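PDB 5NNP: N-terminal acetyltransferase-like protein from Chaetomium thermophilum, which probably serves as the auxiliary, TPR-repeat subunit of an N-terminal acetyltransferase complex, a helical scaffold that holds the chain of another protein. Local coordinates for residues Leu314-Phe326 with Lys369-His381. Sequence-based numbering, arbitrary orientation.
Sequences LTLMFDKGVPSTF and KGKGAALYYLAQH. With CMC (carboxymethyl coenzyme *a), chain B.
Phe318 and Gly370 bring the backbones of the two segments closest, their CA atoms 4.7 Å apart. There the end of helix 314-320 crosses helix 369-381 at 118°, with axes 7.4 Å apart. Gly321 ends the first helix in a Schellman motif, and the chain then runs on along the second helix to Phe326. Phe318 is a knob among Gly370, Ala373, Ala374 and Tyr377: CA of Ala374 sits over the centre of its ring, a CH-pi contact, while its CZ meets Tyr377 CB at 3.7 Å. Phe326 has CG anti to the backbone N (chi1 -177°), which sends its ring in beside Tyr377, Gln380 and His381; its edge then points at the Tyr377 face, planes at 69°, and Gln380 CB covers one of its own faces. Tyr377 thus joins both phenylalanines in an aromatic cluster, and its hydroxyl is hydrogen-bonded to Tyr333. No direct hydrogen bond links the segments. Instead one water bridges Val322 O (2.7 Å) and Ala373 O (2.8 Å), and a second joins Pro323 O to Gln380 OE1. At the outer end Lys369 CD lies 3.5 Å from Lys320 O, and Lys320 NZ donates to O8A on the 3'-phosphate of carboxymethyl coenzyme A, which the chain of another protein also binds. A large ring set among small residues here joins helices of the TPR-like superhelix expected of this family.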
loop_
_atom_site.group_PDB
_atom_site.type_symbol
_atom_site.label_atom_id
_atom_site.label_comp_id
_atom_site.label_asym_id
_atom_site.label_seq_id
_atom_site.Cartn_x
_atom_site.Cartn_y
_atom_site.Cartn_z
ATOM N N LEU A 314 32.513 -3.861 -10.897
ATOM C CA LEU A 314 32.930 -2.674 -10.147
ATOM C C LEU A 314 33.625 -1.636 -11.039
ATOM O O LEU A 314 33.393 -0.438 -10.895
ATOM C CB LEU A 314 33.851 -3.061 -8.990
ATOM C CG LEU A 314 33.133 -3.568 -7.742
ATOM C CD1 LEU A 314 34.134 -3.832 -6.628
ATOM C CD2 LEU A 314 32.056 -2.572 -7.274
ATOM N N THR A 315 34.457 -2.092 -11.967
ATOM C CA THR A 315 35.147 -1.169 -12.865
ATOM C C THR A 315 34.166 -0.349 -13.701
ATOM O O THR A 315 34.333 0.860 -13.854
ATOM C CB THR A 315 36.099 -1.900 -13.823
ATOM O OG1 THR A 315 37.047 -2.673 -13.076
ATOM C CG2 THR A 315 36.840 -0.890 -14.705
ATOM N N LEU A 316 33.158 -1.023 -14.251
ATOM C CA LEU A 316 32.078 -0.348 -14.971
ATOM C C LEU A 316 31.424 0.737 -14.125
ATOM O O LEU A 316 31.246 1.867 -14.582
ATOM C CB LEU A 316 31.000 -1.339 -15.412
ATOM C CG LEU A 316 31.235 -2.094 -16.713
ATOM C CD1 LEU A 316 30.224 -3.212 -16.830
ATOM C CD2 LEU A 316 31.120 -1.157 -17.896
ATOM N N MET A 317 31.056 0.395 -12.895
ATOM C CA MET A 317 30.285 1.332 -12.094
ATOM C C MET A 317 31.169 2.486 -11.616
ATOM O O MET A 317 30.775 3.651 -11.692
ATOM C CB MET A 317 29.618 0.624 -10.907
ATOM C CG MET A 317 28.696 -0.526 -11.308
ATOM S SD MET A 317 27.198 -0.051 -12.226
ATOM C CE MET A 317 26.011 0.105 -10.884
ATOM N N PHE A 318 32.363 2.168 -11.133
ATOM C CA PHE A 318 33.261 3.211 -10.661
ATOM C C PHE A 318 33.656 4.151 -11.787
ATOM O O PHE A 318 33.681 5.358 -11.601
ATOM C CB PHE A 318 34.493 2.604 -10.011
ATOM C CG PHE A 318 34.199 1.955 -8.699
ATOM C CD1 PHE A 318 33.027 2.264 -8.020
ATOM C CD2 PHE A 318 35.072 1.027 -8.146
ATOM C CE1 PHE A 318 32.735 1.672 -6.804
ATOM C CE2 PHE A 318 34.789 0.428 -6.932
ATOM C CZ PHE A 318 33.625 0.746 -6.257
ATOM N N ASP A 319 33.938 3.603 -12.959
ATOM C CA ASP A 319 34.320 4.435 -14.093
ATOM C C ASP A 319 33.208 5.396 -14.476
ATOM O O ASP A 319 33.461 6.526 -14.908
ATOM C CB ASP A 319 34.702 3.567 -15.282
ATOM C CG ASP A 319 36.097 3.000 -15.148
ATOM O OD1 ASP A 319 36.813 3.388 -14.197
ATOM O OD2 ASP A 319 36.482 2.181 -16.002
ATOM N N LYS A 320 31.978 4.933 -14.297
ATOM C CA LYS A 320 30.791 5.705 -14.599
ATOM C C LYS A 320 30.525 6.685 -13.448
ATOM O O LYS A 320 29.725 7.607 -13.564
ATOM C CB LYS A 320 29.609 4.754 -14.835
ATOM C CG LYS A 320 28.432 5.350 -15.605
ATOM C CD LYS A 320 27.249 4.379 -15.658
ATOM C CE LYS A 320 25.892 5.111 -15.691
ATOM N NZ LYS A 320 25.632 5.887 -16.952
ATOM N N GLY A 321 31.222 6.486 -12.337
ATOM C CA GLY A 321 31.115 7.378 -11.199
ATOM C C GLY A 321 29.880 7.156 -10.340
ATOM O O GLY A 321 29.558 7.986 -9.483
ATOM N N VAL A 322 29.190 6.040 -10.551
ATOM C CA VAL A 322 27.929 5.793 -9.857
ATOM C C VAL A 322 28.080 5.715 -8.334
ATOM O O VAL A 322 28.805 4.860 -7.816
ATOM C CB VAL A 322 27.275 4.488 -10.343
ATOM C CG1 VAL A 322 26.009 4.223 -9.565
ATOM C CG2 VAL A 322 27.004 4.551 -11.850
ATOM N N PRO A 323 27.380 6.605 -7.610
ATOM C CA PRO A 323 27.369 6.615 -6.140
ATOM C C PRO A 323 26.459 5.546 -5.500
ATOM O O PRO A 323 26.594 5.328 -4.296
ATOM C CB PRO A 323 26.859 8.021 -5.816
ATOM C CG PRO A 323 25.934 8.335 -6.961
ATOM C CD PRO A 323 26.577 7.708 -8.177
ATOM N N SER A 324 25.570 4.905 -6.271
ATOM C CA SER A 324 24.674 3.884 -5.725
ATOM C C SER A 324 25.218 2.458 -5.855
ATOM O O SER A 324 24.479 1.479 -5.711
ATOM C CB SER A 324 23.322 3.955 -6.419
ATOM O OG SER A 324 22.846 5.280 -6.449
ATOM N N THR A 325 26.504 2.335 -6.154
ATOM C CA THR A 325 27.087 1.024 -6.386
ATOM C C THR A 325 26.980 0.139 -5.136
ATOM O O THR A 325 26.530 -1.006 -5.200
ATOM C CB THR A 325 28.554 1.158 -6.822
ATOM O OG1 THR A 325 28.609 1.872 -8.070
ATOM C CG2 THR A 325 29.207 -0.208 -6.970
ATOM N N PHE A 326 27.391 0.666 -3.988
ATOM C CA PHE A 326 27.289 -0.117 -2.765
ATOM C C PHE A 326 25.852 -0.611 -2.503
ATOM O O PHE A 326 25.643 -1.785 -2.200
ATOM C CB PHE A 326 27.779 0.679 -1.563
ATOM C CG PHE A 326 27.768 -0.106 -0.293
ATOM C CD1 PHE A 326 28.835 -0.936 0.034
ATOM C CD2 PHE A 326 26.683 -0.051 0.565
ATOM C CE1 PHE A 326 28.828 -1.680 1.199
ATOM C CE2 PHE A 326 26.673 -0.797 1.736
ATOM C CZ PHE A 326 27.749 -1.609 2.051
ATOM N N LYS A 369 35.909 11.130 -11.139
ATOM C CA LYS A 369 34.711 10.547 -10.532
ATOM C C LYS A 369 34.919 9.099 -10.108
ATOM O O LYS A 369 34.407 8.700 -9.074
ATOM C CB LYS A 369 33.499 10.647 -11.467
ATOM C CG LYS A 369 33.663 10.026 -12.836
ATOM C CD LYS A 369 32.333 9.982 -13.577
ATOM C CE LYS A 369 32.511 10.017 -15.085
ATOM N NZ LYS A 369 32.957 11.374 -15.563
ATOM N N GLY A 370 35.672 8.330 -10.897
ATOM C CA GLY A 370 36.046 6.978 -10.535
ATOM C C GLY A 370 36.655 6.884 -9.146
ATOM O O GLY A 370 36.258 6.032 -8.348
ATOM N N LYS A 371 37.605 7.766 -8.844
ATOM C CA LYS A 371 38.295 7.736 -7.557
ATOM C C LYS A 371 37.370 8.099 -6.407
ATOM O O LYS A 371 37.428 7.496 -5.336
ATOM C CB LYS A 371 39.494 8.686 -7.555
ATOM C CG LYS A 371 40.149 8.808 -6.190
ATOM C CD LYS A 371 41.552 9.394 -6.283
ATOM C CE LYS A 371 42.286 9.297 -4.944
ATOM N NZ LYS A 371 43.700 9.754 -5.015
ATOM N N GLY A 372 36.529 9.104 -6.631
ATOM C CA GLY A 372 35.497 9.449 -5.670
ATOM C C GLY A 372 34.577 8.267 -5.420
ATOM O O GLY A 372 34.257 7.948 -4.277
ATOM N N ALA A 373 34.183 7.589 -6.495
ATOM C CA ALA A 373 33.205 6.508 -6.400
ATOM C C ALA A 373 33.745 5.309 -5.601
ATOM O O ALA A 373 33.011 4.695 -4.832
ATOM C CB ALA A 373 32.743 6.073 -7.814
ATOM N N ALA A 374 35.024 4.989 -5.766
ATOM C CA ALA A 374 35.638 3.913 -4.990
ATOM C C ALA A 374 35.831 4.323 -3.536
ATOM O O ALA A 374 35.604 3.528 -2.635
ATOM C CB ALA A 374 36.975 3.503 -5.600
ATOM N N LEU A 375 36.264 5.555 -3.298
ATOM C CA LEU A 375 36.464 6.003 -1.925
ATOM C C LEU A 375 35.112 6.025 -1.215
ATOM O O LEU A 375 34.996 5.641 -0.052
ATOM C CB LEU A 375 37.139 7.384 -1.875
ATOM C CG LEU A 375 38.615 7.486 -2.302
ATOM C CD1 LEU A 375 39.042 8.943 -2.372
ATOM C CD2 LEU A 375 39.546 6.719 -1.357
ATOM N N TYR A 376 34.086 6.461 -1.934
ATOM C CA TYR A 376 32.730 6.493 -1.398
ATOM C C TYR A 376 32.183 5.098 -1.123
ATOM O O TYR A 376 31.421 4.905 -0.170
ATOM C CB TYR A 376 31.793 7.221 -2.359
ATOM C CG TYR A 376 30.395 7.385 -1.820
ATOM C CD1 TYR A 376 30.162 8.096 -0.654
ATOM C CD2 TYR A 376 29.306 6.845 -2.483
ATOM C CE1 TYR A 376 28.882 8.258 -0.161
ATOM C CE2 TYR A 376 28.024 6.997 -1.993
ATOM C CZ TYR A 376 27.819 7.705 -0.833
ATOM O OH TYR A 376 26.547 7.862 -0.344
ATOM N N TYR A 377 32.552 4.133 -1.968
ATOM C CA TYR A 377 32.128 2.750 -1.753
ATOM C C TYR A 377 32.749 2.238 -0.463
ATOM O O TYR A 377 32.095 1.568 0.347
ATOM C CB TYR A 377 32.522 1.834 -2.915
ATOM C CG TYR A 377 32.054 0.400 -2.728
ATOM C CD1 TYR A 377 32.765 -0.498 -1.925
ATOM C CD2 TYR A 377 30.902 -0.060 -3.351
ATOM C CE1 TYR A 377 32.335 -1.806 -1.758
ATOM C CE2 TYR A 377 30.468 -1.355 -3.190
ATOM C CZ TYR A 377 31.183 -2.225 -2.393
ATOM O OH TYR A 377 30.734 -3.522 -2.245
ATOM N N LEU A 378 34.024 2.548 -0.285
ATOM C CA LEU A 378 34.729 2.083 0.889
ATOM C C LEU A 378 34.172 2.754 2.142
ATOM O O LEU A 378 34.120 2.140 3.208
ATOM C CB LEU A 378 36.223 2.335 0.743
ATOM C CG LEU A 378 36.916 1.347 -0.192
ATOM C CD1 LEU A 378 38.245 1.892 -0.679
ATOM C CD2 LEU A 378 37.091 0.008 0.513
ATOM N N ALA A 379 33.737 4.006 2.008
ATOM C CA ALA A 379 33.196 4.741 3.146
ATOM C C ALA A 379 31.957 4.032 3.643
ATOM O O ALA A 379 31.758 3.843 4.844
ATOM C CB ALA A 379 32.872 6.159 2.766
ATOM N N GLN A 380 31.134 3.617 2.693
ATOM C CA GLN A 380 29.882 2.969 3.012
ATOM C C GLN A 380 30.088 1.545 3.495
ATOM O O GLN A 380 29.386 1.091 4.394
ATOM C CB GLN A 380 28.960 3.007 1.799
ATOM C CG GLN A 380 28.361 4.371 1.626
ATOM C CD GLN A 380 27.394 4.424 0.499
ATOM O OE1 GLN A 380 27.755 4.226 -0.665
ATOM N NE2 GLN A 380 26.143 4.683 0.827
ATOM N N HIS A 381 31.053 0.854 2.899
ATOM C CA HIS A 381 31.410 -0.497 3.325
ATOM C C HIS A 381 31.641 -0.539 4.828
ATOM O O HIS A 381 31.040 -1.333 5.544
ATOM C CB HIS A 381 32.665 -0.979 2.587
ATOM C CG HIS A 381 33.096 -2.370 2.947
ATOM N ND1 HIS A 381 32.736 -3.479 2.208
ATOM C CD2 HIS A 381 33.881 -2.828 3.953
ATOM C CE1 HIS A 381 33.268 -4.558 2.749
ATOM N NE2 HIS A 381 33.965 -4.192 3.810
HETATM N N1A CMC B . 22.867 14.186 -13.931
HETATM C C2A CMC B . 22.766 14.188 -15.292
HETATM N N3A CMC B . 22.119 13.184 -15.949
HETATM C C4A CMC B . 21.563 12.158 -15.250
HETATM C C5A CMC B . 21.658 12.147 -13.844
HETATM C C6A CMC B . 22.324 13.190 -13.194
HETATM N N6A CMC B . 22.420 13.188 -11.806
HETATM N N7A CMC B . 20.964 10.922 -13.392
HETATM C C8A CMC B . 20.517 10.304 -14.521
HETATM N N9A CMC B . 20.893 11.051 -15.557
HETATM C C1B CMC B . 20.561 10.692 -16.893
HETATM C C2B CMC B . 21.645 9.949 -17.561
HETATM O O2B CMC B . 21.887 10.544 -18.842
HETATM C C3B CMC B . 21.127 8.610 -17.791
HETATM O O3B CMC B . 21.483 8.194 -19.120
HETATM P P3B CMC B . 22.857 7.445 -19.325
HETATM O O7A CMC B . 23.113 7.240 -20.761
HETATM O O8A CMC B . 22.912 6.100 -18.504
HETATM O O9A CMC B . 23.960 8.327 -18.955
HETATM C C4B CMC B . 19.657 8.756 -17.770
HETATM O O4B CMC B . 19.409 9.815 -16.866
HETATM C C5B CMC B . 19.086 7.493 -17.218
HETATM O O5B CMC B . 19.739 7.336 -15.954
HETATM P P1A CMC B . 18.827 6.595 -14.849
HETATM O O1A CMC B . 19.678 5.805 -13.895
HETATM O O2A CMC B . 17.875 5.637 -15.551
HETATM O O3A CMC B . 17.958 7.681 -14.007
HETATM P P2A CMC B . 17.580 7.580 -12.480
HETATM O O4A CMC B . 18.764 8.003 -11.658
HETATM O O5A CMC B . 17.213 6.179 -12.141
HETATM O O6A CMC B . 16.348 8.517 -12.198
HETATM C CBP CMC B . 15.285 10.665 -11.961
HETATM C CCP CMC B . 16.264 9.785 -12.811
HETATM C CDP CMC B . 13.915 9.912 -11.979
HETATM C CEP CMC B . 15.110 12.086 -12.601
HETATM C CAP CMC B . 15.878 10.795 -10.532
HETATM O OAP CMC B . 17.039 11.549 -10.552
HETATM C C9P CMC B . 14.937 11.394 -9.479
HETATM O O9P CMC B . 14.149 10.668 -8.855
HETATM N N8P CMC B . 14.990 12.813 -9.176
HETATM C C7P CMC B . 14.131 13.397 -8.160
HETATM C C6P CMC B . 12.611 13.269 -8.467
HETATM C C5P CMC B . 12.386 13.832 -9.851
HETATM O O5P CMC B . 12.855 14.905 -10.151
HETATM N N4P CMC B . 11.637 13.066 -10.799
HETATM C C3P CMC B . 11.455 13.579 -12.141
HETATM C C2P CMC B . 10.070 14.202 -12.308
HETATM S S1P CMC B . 9.931 14.815 -14.006
HETATM C C1 CMC B . 8.449 14.115 -14.749
HETATM C C2 CMC B . 7.413 13.986 -13.658
HETATM O O21 CMC B . 7.257 12.931 -13.058
HETATM O O HOH W 1 30.462 4.064 -5.789
HETATM O O HOH W 2 25.706 3.214 -2.636
#